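Local coordinates for cysteine protease S273R (African swine fever virus pig/Kenya/KEN-50/1950, PDB 6LJ9) that cleaves the viral polyprotein precursors pp220 and pp62 into core-shell proteins as a cysteine protease of the peptidase C63 family, related to the SUMO-specific proteases, at the interface of chains A and B. Sequence-based numbering; all coordinates share one arbitrary frame. Chains: chain A/B, Cysteine protease S273R.

The interface of chains A and B. Residues chain A 180, 216, 249-250; chain B 179, 213.
B:Asp179 reaches from a loop of chain B between A:Cys180 and A:Tyr249, and both its backbone and its carboxylate bond to chain A. The patch is part of an interface between two copies of the protease that departs from exact two-fold symmetry; this pairing may be a crystal contact rather than a biological dimer. At the base of the aspartate, the backbone N donates to the carbonyl O of A:Cys180 at 3.2 Å. Its CB lies against the same carbonyl, 3.3 Å from A:Cys180 O, and is within van der Waals range of the cysteine CB. With CG anti to the backbone N (chi1 -161°), the carboxylate is carried away from the cysteine and towards the tyrosine. There CG lies 3.7 Å from CE2 of A:Tyr249, the ring and carboxylate planes turned 41° apart. The branches end differently. OD2 accepts the phenol OH at 2.7 Å on its syn side, 23° out of the carboxylate plane, and lies at the edge of the tyrosine ring in the plane of that ring. OD1 sits outside the CE2–CZ edge, raised out of the ring plane, and is 3.1 Å from the same OH, at best a weak secondary share of the hydrogen whose main acceptor is OD2. The extended chain of A:Lys216 crosses the aspartate at about a right angle; its poorly ordered NZ may lend some positive potential to the carboxylate without making a salt bridge. Beyond the tyrosine, B:His213 and A:Thr250 add a looser apolar contact. The centre of the patch is about 16 Å from the active-site residue A:Asn187 and about 24 Å from A:His168, so a direct role in catalysis seems unlikely. The methyl CG2 of A:Thr250 rests 4.0 Å from CD2 of the B:His213 imidazole.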
ATOM      1  N   CYS A 180      -9.776  12.370  -5.028  1.00 50.68           N
ATOM      2  CA  CYS A 180     -11.007  12.382  -5.810  1.00 38.89           C
ATOM      3  C   CYS A 180     -11.333  10.963  -6.243  1.00 46.57           C
ATOM      4  O   CYS A 180     -10.507  10.299  -6.877  1.00 46.44           O
ATOM      5  CB  CYS A 180     -10.889  13.305  -7.025  1.00 43.87           C
ATOM      6  SG  CYS A 180     -10.986  15.062  -6.614  1.00 71.33           S
ATOM      7  N   LYS A 216     -16.805  10.965  -8.644  1.00 40.89           N
ATOM      8  CA  LYS A 216     -17.156  11.000 -10.055  1.00 41.25           C
ATOM      9  C   LYS A 216     -17.668   9.636 -10.497  1.00 37.20           C
ATOM     10  O   LYS A 216     -17.144   8.600 -10.078  1.00 42.74           O
ATOM     11  CB  LYS A 216     -15.951  11.408 -10.909  1.00 56.61           C
ATOM     12  CG  LYS A 216     -15.217  12.630 -10.384  1.00 76.85           C
ATOM     13  CD  LYS A 216     -14.179  13.130 -11.375  1.00 88.67           C
ATOM     14  CE  LYS A 216     -13.462  14.356 -10.836  1.00 90.83           C
ATOM     15  NZ  LYS A 216     -12.586  14.989 -11.860  1.00 90.85           N
ATOM     16  N   TYR A 249      -7.842   5.246 -15.680  1.00 22.44           N
ATOM     17  CA  TYR A 249      -8.900   4.847 -16.600  1.00 25.96           C
ATOM     18  C   TYR A 249      -8.783   5.546 -17.946  1.00 26.58           C
ATOM     19  O   TYR A 249      -9.335   5.057 -18.937  1.00 32.07           O
ATOM     20  CB  TYR A 249     -10.269   5.135 -15.979  1.00 32.50           C
ATOM     21  CG  TYR A 249     -10.463   6.574 -15.544  1.00 43.49           C
ATOM     22  CD1 TYR A 249     -10.767   7.568 -16.467  1.00 41.40           C
ATOM     23  CD2 TYR A 249     -10.350   6.936 -14.209  1.00 41.57           C
ATOM     24  CE1 TYR A 249     -10.950   8.880 -16.073  1.00 39.25           C
ATOM     25  CE2 TYR A 249     -10.530   8.246 -13.806  1.00 45.81           C
ATOM     26  CZ  TYR A 249     -10.830   9.214 -14.742  1.00 55.89           C
ATOM     27  OH  TYR A 249     -11.009  10.520 -14.347  1.00 62.65           O
ATOM     28  N   THR A 250      -8.079   6.680 -17.999  1.00 27.53           N
ATOM     29  CA  THR A 250      -7.943   7.431 -19.241  1.00 32.14           C
ATOM     30  C   THR A 250      -7.176   6.658 -20.304  1.00 33.80           C
ATOM     31  O   THR A 250      -7.346   6.933 -21.497  1.00 42.18           O
ATOM     32  CB  THR A 250      -7.248   8.767 -18.971  1.00 32.88           C
ATOM     33  OG1 THR A 250      -5.917   8.527 -18.496  1.00 38.72           O
ATOM     34  CG2 THR A 250      -8.014   9.563 -17.927  1.00 27.05           C
TER
ATOM     35  N   ASP B 179      -7.624  10.462  -8.205  1.00 30.93           N
ATOM     36  CA  ASP B 179      -7.841  10.973  -9.551  1.00 20.46           C
ATOM     37  C   ASP B 179      -7.417  12.427  -9.680  1.00 31.77           C
ATOM     38  O   ASP B 179      -7.124  12.877 -10.794  1.00 40.29           O
ATOM     39  CB  ASP B 179      -9.309  10.811  -9.955  1.00 38.77           C
ATOM     40  CG  ASP B 179      -9.511  10.876 -11.464  1.00 51.88           C
ATOM     41  OD1 ASP B 179      -8.758  10.204 -12.200  1.00 57.86           O
ATOM     42  OD2 ASP B 179     -10.429  11.593 -11.915  1.00 53.90           O
ATOM     43  N   HIS B 213      -3.570  14.551 -15.374  1.00 27.39           N
ATOM     44  CA  HIS B 213      -4.394  15.627 -15.904  1.00 29.79           C
ATOM     45  C   HIS B 213      -4.895  16.599 -14.844  1.00 28.19           C
ATOM     46  O   HIS B 213      -5.206  17.747 -15.180  1.00 37.35           O
ATOM     47  CB  HIS B 213      -5.592  15.039 -16.660  1.00 26.94           C
ATOM     48  CG  HIS B 213      -6.367  14.027 -15.874  1.00 43.30           C
ATOM     49  ND1 HIS B 213      -7.210  14.375 -14.841  1.00 40.21           N
ATOM     50  CD2 HIS B 213      -6.428  12.677 -15.972  1.00 40.71           C
ATOM     51  CE1 HIS B 213      -7.758  13.284 -14.336  1.00 38.40           C
ATOM     52  NE2 HIS B 213      -7.300  12.241 -15.004  1.00 44.16           N
TER